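Local coordinates for ileal bile acid-binding protein (Danio rerio, PDB 3EM0) that binds cholate inside its beta-barrel and probably carries bile acids, perhaps fatty acids too, through the cytoplasm, at residues Glu13-Tyr18 against Leu127-Lys132; Cys22-Ile27 against Gly120-Ala125; Gly48-Trp53 against Lys66-Lys71. All coordinates share one frame; numbering follows the deposited sequence.

Interaction 1. Residues Glu13-Tyr18 against Leu127-Lys132; sequences ESQEGY and LVRTSK. With CHD (cholic acid), chain D.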
loop_
_atom_site.group_PDB
_atom_site.type_symbol
_atom_site.label_atom_id
_atom_site.label_comp_id
_atom_site.label_asym_id
_atom_site.label_seq_id
_atom_site.Cartn_x
_atom_site.Cartn_y
_atom_site.Cartn_z
ATOM N N GLU A 13 -2.553 11.759 -3.221
ATOM C CA GLU A 13 -3.247 12.785 -4.008
ATOM C C GLU A 13 -4.464 12.248 -4.792
ATOM O O GLU A 13 -5.402 12.987 -5.082
ATOM C CB GLU A 13 -2.282 13.547 -4.916
ATOM C CG GLU A 13 -1.517 12.707 -5.917
ATOM C CD GLU A 13 -0.899 13.556 -7.027
ATOM O OE1 GLU A 13 -0.871 13.095 -8.191
ATOM O OE2 GLU A 13 -0.446 14.685 -6.747
ATOM N N SER A 14 -4.441 10.962 -5.132
ATOM C CA SER A 14 -5.561 10.351 -5.842
ATOM C C SER A 14 -5.667 8.880 -5.504
ATOM O O SER A 14 -4.665 8.221 -5.194
ATOM C CB SER A 14 -5.479 10.579 -7.367
ATOM O OG SER A 14 -4.255 10.114 -7.916
ATOM N N GLN A 15 -6.899 8.384 -5.539
ATOM C CA GLN A 15 -7.199 6.990 -5.238
ATOM C C GLN A 15 -8.235 6.502 -6.240
ATOM O O GLN A 15 -9.437 6.589 -5.997
ATOM C CB GLN A 15 -7.722 6.853 -3.799
ATOM C CG GLN A 15 -6.655 7.036 -2.716
ATOM C CD GLN A 15 -7.106 6.572 -1.336
ATOM O OE1 GLN A 15 -6.437 5.751 -0.698
ATOM N NE2 GLN A 15 -8.239 7.083 -0.873
ATOM N N GLU A 16 -7.771 6.039 -7.394
ATOM C CA GLU A 16 -8.679 5.562 -8.446
ATOM C C GLU A 16 -9.158 4.137 -8.150
ATOM O O GLU A 16 -8.350 3.256 -7.869
ATOM C CB GLU A 16 -8.011 5.657 -9.829
ATOM C CG GLU A 16 -7.516 7.071 -10.206
ATOM C CD GLU A 16 -8.626 8.133 -10.207
ATOM O OE1 GLU A 16 -9.225 8.369 -11.276
ATOM O OE2 GLU A 16 -8.908 8.741 -9.138
ATOM N N GLY A 17 -10.470 3.928 -8.200
ATOM C CA GLY A 17 -11.071 2.630 -7.893
ATOM C C GLY A 17 -11.358 2.446 -6.412
ATOM O O GLY A 17 -11.634 1.334 -5.961
ATOM N N TYR A 18 -11.306 3.544 -5.661
ATOM C CA TYR A 18 -11.347 3.509 -4.210
ATOM C C TYR A 18 -12.616 2.901 -3.637
ATOM O O TYR A 18 -12.554 2.065 -2.734
ATOM C CB TYR A 18 -11.139 4.917 -3.636
ATOM C CG TYR A 18 -11.340 4.996 -2.141
ATOM C CD1 TYR A 18 -10.396 4.458 -1.264
ATOM C CD2 TYR A 18 -12.476 5.601 -1.601
ATOM C CE1 TYR A 18 -10.572 4.527 0.111
ATOM C CE2 TYR A 18 -12.671 5.669 -0.224
ATOM C CZ TYR A 18 -11.711 5.132 0.625
ATOM O OH TYR A 18 -11.894 5.192 2.001
ATOM N N LEU A 127 -7.322 -1.031 -7.096
ATOM C CA LEU A 127 -7.112 0.303 -6.573
ATOM C C LEU A 127 -5.778 0.849 -7.073
ATOM O O LEU A 127 -4.767 0.169 -7.010
ATOM C CB LEU A 127 -7.185 0.286 -5.042
ATOM C CG LEU A 127 -6.790 1.565 -4.298
ATOM C CD1 LEU A 127 -7.777 2.721 -4.555
ATOM C CD2 LEU A 127 -6.640 1.280 -2.815
ATOM N N VAL A 128 -5.791 2.060 -7.617
ATOM C CA VAL A 128 -4.551 2.754 -7.947
ATOM C C VAL A 128 -4.409 3.989 -7.056
ATOM O O VAL A 128 -5.154 4.959 -7.208
ATOM C CB VAL A 128 -4.469 3.155 -9.455
ATOM C CG1 VAL A 128 -3.152 3.912 -9.742
ATOM C CG2 VAL A 128 -4.562 1.935 -10.356
ATOM N N ARG A 129 -3.466 3.936 -6.114
ATOM C CA ARG A 129 -3.142 5.077 -5.266
ATOM C C ARG A 129 -1.880 5.767 -5.762
ATOM O O ARG A 129 -0.873 5.120 -6.060
ATOM C CB ARG A 129 -2.945 4.651 -3.820
ATOM C CG ARG A 129 -4.189 4.070 -3.128
ATOM C CD ARG A 129 -3.865 3.782 -1.661
ATOM N NE ARG A 129 -2.892 4.769 -1.195
ATOM C CZ ARG A 129 -2.109 4.638 -0.139
ATOM N NH1 ARG A 129 -2.179 3.549 0.624
ATOM N NH2 ARG A 129 -1.257 5.609 0.153
ATOM N N THR A 130 -1.955 7.085 -5.859
ATOM C CA THR A 130 -0.844 7.918 -6.293
ATOM C C THR A 130 -0.546 8.912 -5.182
ATOM O O THR A 130 -1.437 9.626 -4.736
ATOM C CB THR A 130 -1.182 8.666 -7.607
ATOM O OG1 THR A 130 -1.510 7.714 -8.627
ATOM C CG2 THR A 130 -0.025 9.522 -8.080
ATOM N N SER A 131 0.704 8.926 -4.717
ATOM C CA SER A 131 1.140 9.900 -3.713
ATOM C C SER A 131 2.211 10.848 -4.256
ATOM O O SER A 131 3.100 10.433 -4.994
ATOM C CB SER A 131 1.642 9.213 -2.444
ATOM O OG SER A 131 0.633 8.417 -1.860
ATOM N N LYS A 132 2.120 12.118 -3.868
ATOM C CA LYS A 132 3.148 13.096 -4.216
ATOM C C LYS A 132 4.207 13.213 -3.107
ATOM O O LYS A 132 3.913 13.004 -1.924
ATOM C CB LYS A 132 2.521 14.461 -4.537
ATOM C CG LYS A 132 1.887 15.171 -3.344
ATOM C CD LYS A 132 1.156 16.442 -3.759
ATOM C CE LYS A 132 1.034 17.413 -2.587
ATOM N NZ LYS A 132 0.611 16.787 -1.289
HETATM C C1 CHD D . -8.818 -0.473 1.822
HETATM C C2 CHD D . -7.842 0.277 0.894
HETATM C C3 CHD D . -6.427 -0.293 1.039
HETATM O O3 CHD D . -5.533 0.402 0.171
HETATM C C4 CHD D . -5.951 -0.114 2.483
HETATM C C5 CHD D . -6.909 -0.807 3.480
HETATM C C6 CHD D . -6.384 -0.596 4.922
HETATM C C7 CHD D . -6.704 0.804 5.496
HETATM O O7 CHD D . -5.903 1.792 4.835
HETATM C C8 CHD D . -8.197 1.160 5.375
HETATM C C9 CHD D . -8.714 0.979 3.912
HETATM C C10 CHD D . -8.422 -0.432 3.314
HETATM C C11 CHD D . -10.205 1.411 3.744
HETATM C C12 CHD D . -10.482 2.803 4.356
HETATM O O12 CHD D . -9.822 3.798 3.560
HETATM C C13 CHD D . -10.023 2.881 5.833
HETATM C C14 CHD D . -8.516 2.602 5.852
HETATM C C15 CHD D . -8.103 2.990 7.277
HETATM C C16 CHD D . -8.894 4.292 7.504
HETATM C C17 CHD D . -10.001 4.330 6.411
HETATM C C18 CHD D . -10.838 1.899 6.722
HETATM C C19 CHD D . -9.231 -1.515 4.040
HETATM C C20 CHD D . -11.351 4.867 6.970
HETATM C C21 CHD D . -12.462 4.899 5.911
HETATM C C22 CHD D . -11.212 6.263 7.609
HETATM C C23 CHD D . -11.821 6.330 9.025
HETATM O O25 CHD D . -13.910 7.051 8.083
HETATM C C24 CHD D . -13.359 6.446 9.037
HETATM O O26 CHD D . -13.951 5.924 10.009
HETATM O O HOH W 1 -4.103 7.387 -8.753
#
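Gln15 and Arg129 both turn CG anti to the carbonyl carbon and beside the backbone N (chi1 -73° for Gln15); as a non-hydrogen-bonded pair on one face of the sheet, and with the same first torsion, the two run side by side. Gln15 stays extended, whereas Arg129 bends at chi3. The amide oxygen of Gln15, OE1, rests 3.4 Å from the aliphatic CD of Arg129, with CG beside CG. The amide and guanidinium planes stand 78° apart, while Arg129 NH2 makes its salt bridge with Glu114 on the adjoining strand. Backbone bonds tie the strands together: Val128 N to Glu16 O and Glu16 N to Val128 O, each 2.8 Å. Further along, Thr130 O receives Glu13 N at 2.8 Å and, weakly, Ser14 N, which makes a classic beta bulge in strand 8-16. With axes at 175°, this antiparallel pairing joins the first and last strands of the fatty-acid-binding-protein barrel. Ser14, Glu16, Val128 and Thr130 share the other face. There a water links Ser14 OG, Thr130 OG1 (2.6 Å) and Val128 O, to which it donates, holding the hydroxyls in a common network. Glu13 OE1 forms a salt bridge with Lys111, while its OE2 lies against the aliphatic chain of Lys132. Where strand 8-16 ends, a type II turn through Gly17 leads into helix 18-24, and Leu127 CD1 packs 3.4 Å from Glu16 O and also against Tyr18 CA. The other methyl, CD2, approaches O3 of cholic acid, and Tyr18 OH hydrogen-bonds the same ligand's O12 at 2.9 Å.

Interaction 2. Residues Cys22-Ile27 against Gly120-Ala125; sequences CKLIGI and GAQGTA. With CHD (cholic acid), chain D.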
loop_
_atom_site.group_PDB
_atom_site.type_symbol
_atom_site.label_atom_id
_atom_site.label_comp_id
_atom_site.label_asym_id
_atom_site.label_seq_id
_atom_site.Cartn_x
_atom_site.Cartn_y
_atom_site.Cartn_z
ATOM N N CYS A 22 -12.978 -0.801 -1.812
ATOM C CA CYS A 22 -13.505 -0.854 -0.438
ATOM C C CYS A 22 -14.806 -1.660 -0.325
ATOM O O CYS A 22 -14.984 -2.433 0.619
ATOM C CB CYS A 22 -13.742 0.558 0.117
ATOM S SG CYS A 22 -12.267 1.546 0.400
ATOM N N LYS A 23 -15.715 -1.470 -1.277
ATOM C CA LYS A 23 -16.980 -2.201 -1.277
ATOM C C LYS A 23 -16.742 -3.708 -1.419
ATOM O O LYS A 23 -17.383 -4.498 -0.722
ATOM C CB LYS A 23 -17.934 -1.676 -2.365
ATOM C CG LYS A 23 -19.170 -2.558 -2.635
ATOM C CD LYS A 23 -20.076 -2.692 -1.398
ATOM C CE LYS A 23 -20.793 -4.040 -1.359
ATOM N NZ LYS A 23 -21.455 -4.274 -0.040
ATOM N N LEU A 24 -15.813 -4.093 -2.300
ATOM C CA LEU A 24 -15.470 -5.506 -2.535
ATOM C C LEU A 24 -15.002 -6.219 -1.263
ATOM O O LEU A 24 -15.355 -7.386 -1.024
ATOM C CB LEU A 24 -14.390 -5.638 -3.623
ATOM C CG LEU A 24 -14.009 -7.064 -4.036
ATOM C CD1 LEU A 24 -14.725 -7.472 -5.320
ATOM C CD2 LEU A 24 -12.512 -7.218 -4.165
ATOM N N ILE A 25 -14.224 -5.507 -0.450
ATOM C CA ILE A 25 -13.591 -6.090 0.727
ATOM C C ILE A 25 -14.385 -5.870 2.026
ATOM O O ILE A 25 -13.853 -6.026 3.135
ATOM C CB ILE A 25 -12.102 -5.633 0.866
ATOM C CG1 ILE A 25 -11.995 -4.175 1.318
ATOM C CG2 ILE A 25 -11.329 -5.875 -0.456
ATOM C CD1 ILE A 25 -10.583 -3.739 1.639
ATOM N N GLY A 26 -15.661 -5.512 1.879
ATOM C CA GLY A 26 -16.598 -5.489 3.003
ATOM C C GLY A 26 -16.818 -4.178 3.742
ATOM O O GLY A 26 -17.726 -4.096 4.578
ATOM N N ILE A 27 -16.002 -3.158 3.455
ATOM C CA ILE A 27 -16.162 -1.834 4.082
ATOM C C ILE A 27 -17.588 -1.275 3.858
ATOM O O ILE A 27 -18.036 -1.158 2.712
ATOM C CB ILE A 27 -15.121 -0.790 3.564
ATOM C CG1 ILE A 27 -13.720 -1.405 3.328
ATOM C CG2 ILE A 27 -15.090 0.449 4.463
ATOM C CD1 ILE A 27 -12.915 -1.777 4.571
ATOM N N GLY A 120 -12.787 -10.814 -4.032
ATOM C CA GLY A 120 -13.909 -10.908 -3.103
ATOM C C GLY A 120 -14.903 -11.896 -3.674
ATOM O O GLY A 120 -14.566 -12.657 -4.590
ATOM N N ALA A 121 -16.124 -11.889 -3.142
ATOM C CA ALA A 121 -17.192 -12.782 -3.614
ATOM C C ALA A 121 -17.825 -12.299 -4.925
ATOM O O ALA A 121 -18.346 -13.096 -5.699
ATOM C CB ALA A 121 -18.261 -12.969 -2.527
ATOM N N GLN A 122 -17.763 -10.993 -5.168
ATOM C CA GLN A 122 -18.289 -10.389 -6.400
ATOM C C GLN A 122 -17.383 -10.656 -7.614
ATOM O O GLN A 122 -17.871 -10.884 -8.735
ATOM C CB GLN A 122 -18.496 -8.878 -6.211
ATOM C CG GLN A 122 -19.484 -8.492 -5.083
ATOM C CD GLN A 122 -18.811 -8.281 -3.720
ATOM O OE1 GLN A 122 -17.709 -8.783 -3.452
ATOM N NE2 GLN A 122 -19.484 -7.534 -2.851
ATOM N N GLY A 123 -16.072 -10.638 -7.365
ATOM C CA GLY A 123 -15.039 -10.861 -8.372
ATOM C C GLY A 123 -13.731 -10.283 -7.851
ATOM O O GLY A 123 -13.289 -10.648 -6.766
ATOM N N THR A 124 -13.120 -9.380 -8.619
ATOM C CA THR A 124 -11.906 -8.667 -8.187
ATOM C C THR A 124 -12.110 -7.168 -8.320
ATOM O O THR A 124 -12.978 -6.723 -9.071
ATOM C CB THR A 124 -10.657 -9.047 -9.022
ATOM O OG1 THR A 124 -10.897 -8.745 -10.400
ATOM C CG2 THR A 124 -10.319 -10.529 -8.887
ATOM N N ALA A 125 -11.309 -6.397 -7.587
ATOM C CA ALA A 125 -11.270 -4.947 -7.717
ATOM C C ALA A 125 -9.831 -4.453 -7.685
ATOM O O ALA A 125 -8.952 -5.067 -7.046
ATOM C CB ALA A 125 -12.080 -4.286 -6.615
HETATM C C1 CHD D . -8.818 -0.473 1.822
HETATM C C2 CHD D . -7.842 0.277 0.894
HETATM C C3 CHD D . -6.427 -0.293 1.039
HETATM O O3 CHD D . -5.533 0.402 0.171
HETATM C C4 CHD D . -5.951 -0.114 2.483
HETATM C C5 CHD D . -6.909 -0.807 3.480
HETATM C C6 CHD D . -6.384 -0.596 4.922
HETATM C C7 CHD D . -6.704 0.804 5.496
HETATM O O7 CHD D . -5.903 1.792 4.835
HETATM C C8 CHD D . -8.197 1.160 5.375
HETATM C C9 CHD D . -8.714 0.979 3.912
HETATM C C10 CHD D . -8.422 -0.432 3.314
HETATM C C11 CHD D . -10.205 1.411 3.744
HETATM C C12 CHD D . -10.482 2.803 4.356
HETATM O O12 CHD D . -9.822 3.798 3.560
HETATM C C13 CHD D . -10.023 2.881 5.833
HETATM C C14 CHD D . -8.516 2.602 5.852
HETATM C C15 CHD D . -8.103 2.990 7.277
HETATM C C16 CHD D . -8.894 4.292 7.504
HETATM C C17 CHD D . -10.001 4.330 6.411
HETATM C C18 CHD D . -10.838 1.899 6.722
HETATM C C19 CHD D . -9.231 -1.515 4.040
HETATM C C20 CHD D . -11.351 4.867 6.970
HETATM C C21 CHD D . -12.462 4.899 5.911
HETATM C C22 CHD D . -11.212 6.263 7.609
HETATM C C23 CHD D . -11.821 6.330 9.025
HETATM O O25 CHD D . -13.910 7.051 8.083
HETATM C C24 CHD D . -13.359 6.446 9.037
HETATM O O26 CHD D . -13.951 5.924 10.009
#
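The amide of Gln122 is the flat side-chain group that meets Leu24 and Lys23. Its OE1 lies 3.8 Å from Leu24 CD1, a methyl placed well off the amide plane and displaced beyond OE1, so it does not sit over the middle of the group. NE2 has Lys23 CE at 4.0 Å, where the two chains cross at about a right angle. These are van der Waals contacts, and even the approach of Gln122 OE1 to Leu24 O, both acceptors, carries no hydrogen bond. The centre of the contact is Leu24, whose CG is anti to the backbone N (chi1 -176°) and whose chi2 of 99° is unusual. Its two methyls meet different parts of the loop: CD1 takes Gln122 and Gly123 O; CD2 drops to 3.6 Å from Gly120 N and 3.8 Å from Ala125 CB. Gly120, having no side chain, lets Leu24 CG approach to 4.0 Å from its CA. The turn itself is held by the bond from Gly120 N to Gly123 O. Ala118 of strand 111-119 also touches Leu24 and Ile25. On the ligand side, the helix contributes Cys22, its SG 3.9 Å from C11 of cholic acid. Past the helix end, Ile25, whose CB points away from the loop, puts CD1 3.5 Å from the ligand's C19 methyl, which Ile27 CD1 also reaches. Gly26, at positive phi, is the C-prime residue, with Gly26 N bonded to Lys23 O and Ile27 N weakly to Cys22 O: a Schellman motif closes this helix, the first of the family's two-helix lid.

Interaction 3. Residues Gly48-Trp53 against Lys66-Lys71; sequences GDDFTW and KFIVGK. With CHD (cholic acid), chain C.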
loop_
_atom_site.group_PDB
_atom_site.type_symbol
_atom_site.label_atom_id
_atom_site.label_comp_id
_atom_site.label_asym_id
_atom_site.label_seq_id
_atom_site.Cartn_x
_atom_site.Cartn_y
_atom_site.Cartn_z
ATOM N N GLY A 48 19.167 0.669 -0.147
ATOM C CA GLY A 48 19.272 -0.394 -1.144
ATOM C C GLY A 48 18.055 -1.307 -1.150
ATOM O O GLY A 48 16.935 -0.862 -1.450
ATOM N N ASP A 49 18.284 -2.574 -0.792
ATOM C CA ASP A 49 17.234 -3.607 -0.704
ATOM C C ASP A 49 16.520 -3.654 0.652
ATOM O O ASP A 49 15.570 -4.430 0.838
ATOM C CB ASP A 49 17.825 -4.997 -1.026
ATOM C CG ASP A 49 17.844 -5.314 -2.523
ATOM O OD1 ASP A 49 18.282 -6.428 -2.881
ATOM O OD2 ASP A 49 17.429 -4.470 -3.351
ATOM N N ASP A 50 16.972 -2.824 1.592
ATOM C CA ASP A 50 16.398 -2.747 2.935
ATOM C C ASP A 50 15.396 -1.591 3.064
ATOM O O ASP A 50 15.750 -0.436 2.843
ATOM C CB ASP A 50 17.523 -2.594 3.977
ATOM C CG ASP A 50 18.536 -3.730 3.912
ATOM O OD1 ASP A 50 18.108 -4.911 3.934
ATOM O OD2 ASP A 50 19.760 -3.454 3.834
ATOM N N PHE A 51 14.153 -1.910 3.428
ATOM C CA PHE A 51 13.077 -0.922 3.471
ATOM C C PHE A 51 12.411 -0.865 4.846
ATOM O O PHE A 51 12.153 -1.892 5.469
ATOM C CB PHE A 51 11.966 -1.242 2.456
ATOM C CG PHE A 51 12.303 -0.954 1.016
ATOM C CD1 PHE A 51 13.048 -1.862 0.257
ATOM C CD2 PHE A 51 11.814 0.190 0.392
ATOM C CE1 PHE A 51 13.331 -1.615 -1.097
ATOM C CE2 PHE A 51 12.091 0.443 -0.951
ATOM C CZ PHE A 51 12.846 -0.471 -1.700
ATOM N N THR A 52 12.102 0.356 5.271
ATOM C CA THR A 52 11.206 0.607 6.395
ATOM C C THR A 52 10.073 1.475 5.839
ATOM O O THR A 52 10.291 2.575 5.339
ATOM C CB THR A 52 11.936 1.272 7.586
ATOM O OG1 THR A 52 13.035 0.445 7.984
ATOM C CG2 THR A 52 11.003 1.453 8.784
ATOM N N TRP A 53 8.869 0.925 5.884
ATOM C CA TRP A 53 7.708 1.514 5.255
ATOM C C TRP A 53 6.729 1.887 6.370
ATOM O O TRP A 53 6.205 1.016 7.067
ATOM C CB TRP A 53 7.083 0.465 4.338
ATOM C CG TRP A 53 6.259 1.010 3.232
ATOM C CD1 TRP A 53 4.979 1.503 3.311
ATOM C CD2 TRP A 53 6.647 1.107 1.859
ATOM N NE1 TRP A 53 4.555 1.896 2.064
ATOM C CE2 TRP A 53 5.558 1.669 1.155
ATOM C CE3 TRP A 53 7.811 0.769 1.151
ATOM C CZ2 TRP A 53 5.601 1.905 -0.229
ATOM C CZ3 TRP A 53 7.852 0.998 -0.224
ATOM C CH2 TRP A 53 6.756 1.561 -0.896
ATOM N N LYS A 66 8.919 -3.518 8.012
ATOM C CA LYS A 66 10.309 -3.631 7.573
ATOM C C LYS A 66 10.479 -4.897 6.724
ATOM O O LYS A 66 9.974 -5.969 7.077
ATOM C CB LYS A 66 11.278 -3.641 8.762
ATOM C CG LYS A 66 11.128 -2.464 9.731
ATOM C CD LYS A 66 12.200 -2.543 10.819
ATOM C CE LYS A 66 11.881 -1.634 12.012
ATOM N NZ LYS A 66 12.484 -0.275 11.875
ATOM N N PHE A 67 11.164 -4.766 5.592
ATOM C CA PHE A 67 11.421 -5.920 4.736
ATOM C C PHE A 67 12.744 -5.807 3.993
ATOM O O PHE A 67 13.318 -4.719 3.857
ATOM C CB PHE A 67 10.244 -6.208 3.772
ATOM C CG PHE A 67 9.922 -5.076 2.817
ATOM C CD1 PHE A 67 8.975 -4.091 3.165
ATOM C CD2 PHE A 67 10.538 -5.000 1.566
ATOM C CE1 PHE A 67 8.676 -3.046 2.296
ATOM C CE2 PHE A 67 10.239 -3.958 0.684
ATOM C CZ PHE A 67 9.307 -2.980 1.045
ATOM N N ILE A 68 13.237 -6.960 3.565
ATOM C CA ILE A 68 14.364 -7.032 2.664
ATOM C C ILE A 68 13.828 -7.647 1.374
ATOM O O ILE A 68 13.077 -8.632 1.405
ATOM C CB ILE A 68 15.550 -7.823 3.280
ATOM C CG1 ILE A 68 15.950 -7.196 4.628
ATOM C CG2 ILE A 68 16.754 -7.904 2.306
ATOM C CD1 ILE A 68 16.717 -8.130 5.533
ATOM N N VAL A 69 14.157 -7.002 0.257
ATOM C CA VAL A 69 13.691 -7.400 -1.067
ATOM C C VAL A 69 14.127 -8.834 -1.378
ATOM O O VAL A 69 15.291 -9.181 -1.195
ATOM C CB VAL A 69 14.205 -6.413 -2.148
ATOM C CG1 VAL A 69 13.948 -6.941 -3.549
ATOM C CG2 VAL A 69 13.538 -5.037 -1.975
ATOM N N GLY A 70 13.171 -9.651 -1.823
ATOM C CA GLY A 70 13.425 -11.035 -2.218
ATOM C C GLY A 70 13.624 -12.006 -1.064
ATOM O O GLY A 70 13.979 -13.163 -1.286
ATOM N N LYS A 71 13.388 -11.538 0.166
ATOM C CA LYS A 71 13.588 -12.349 1.363
ATOM C C LYS A 71 12.334 -12.319 2.217
ATOM O O LYS A 71 11.772 -11.244 2.472
ATOM C CB LYS A 71 14.788 -11.854 2.169
ATOM C CG LYS A 71 16.131 -12.060 1.478
ATOM C CD LYS A 71 17.278 -11.683 2.411
ATOM C CE LYS A 71 18.611 -11.836 1.706
ATOM N NZ LYS A 71 19.753 -11.639 2.636
HETATM C C1 CHD C . 4.398 -4.761 0.077
HETATM C C2 CHD C . 4.449 -3.602 -0.943
HETATM C C3 CHD C . 5.398 -2.489 -0.476
HETATM O O3 CHD C . 5.286 -1.375 -1.334
HETATM C C4 CHD C . 5.023 -1.996 0.906
HETATM C C5 CHD C . 5.007 -3.129 1.939
HETATM C C6 CHD C . 4.675 -2.507 3.326
HETATM C C7 CHD C . 3.200 -2.067 3.432
HETATM O O7 CHD C . 2.935 -0.972 2.535
HETATM C C8 CHD C . 2.270 -3.262 3.123
HETATM C C9 CHD C . 2.573 -3.939 1.735
HETATM C C10 CHD C . 4.080 -4.324 1.536
HETATM C C11 CHD C . 1.617 -5.137 1.439
HETATM C C12 CHD C . 0.131 -4.806 1.715
HETATM O O12 CHD C . -0.351 -3.956 0.676
HETATM C C13 CHD C . -0.118 -4.163 3.115
HETATM C C14 CHD C . 0.762 -2.913 3.250
HETATM C C15 CHD C . 0.286 -2.353 4.605
HETATM C C16 CHD C . -1.247 -2.481 4.483
HETATM C C17 CHD C . -1.496 -3.432 3.279
HETATM C C18 CHD C . 0.136 -5.183 4.256
HETATM C C19 CHD C . 4.450 -5.501 2.436
HETATM C C20 CHD C . -2.763 -4.314 3.491
HETATM C C21 CHD C . -2.856 -5.521 2.542
HETATM C C22 CHD C . -4.041 -3.476 3.369
HETATM C C23 CHD C . -5.259 -4.164 4.005
HETATM O O25 CHD C . -4.694 -3.489 6.229
HETATM C C24 CHD C . -5.096 -4.424 5.511
HETATM O O26 CHD C . -5.381 -5.567 5.918
HETATM O O HOH W 2 18.052 -8.588 -1.351
#
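Phe51 and Phe67 lie nearly parallel, their planes 11° apart, but slid so far that the rings barely overlap. The bump is instead Phe51 CB, set over one face of the Phe67 ring toward its rim, 3.7 Å from the centroid, as a CH-pi contact. Phe67 reaches there because its CG sits between the backbone N and the carbonyl carbon (chi1 60°). Beside the Phe67 ring, Val69 CG2 packs 3.5 Å from Phe51 CE1, while Val69 CB rests against the Asp49 carboxylate. At the far end Trp53 CE3 meets the edge of the Phe67 ring. Cholic acid lies over a face of Trp53, its C4 3.6 Å above the plane and central, and its C5 meets Phe67 CE1 at 3.7 Å. Three backbone bonds, Phe51 N to Phe67 O, Phe67 N to Phe51 O and Val69 N to Asp49 O, pin this register, and a water bridges Asp49 OD1 to Val69 O. On the other face Asp50 lies alongside Ile68 and Thr52 alongside Lys66. The hairpin of strands 50-57 and 61-68 is flanked by strand 41-47, whose Ile44 touches Phe51 and Trp53, while Leu94 of strand 93-97 packs against Phe51, Trp53 and Val69, and Val87 of strand 82-90 against Phe67.

All three contacts reach one antiparallel sheet, interactions 1 and 3 by strand pairing and interaction 2 by packing of a helix end on a turn. Along the chain come 13-18, 22-27, 48-53, 66-71, 120-125 and 127-132, so interaction 1 encloses interaction 2 and interaction 2 encloses interaction 3. Interactions 1 and 2 share strand 124-133; their centres are 17 Å apart and both touch the same cholic acid. Interaction 3 sits across the chain's centre from both, with centres 23 Å from interaction 1 and 29 Å from interaction 2, against a second cholic acid. The first and last strands thus pair beside the lid while the hairpin lines a distant part of the cavity, consistent with one barrel holding several bile acid molecules.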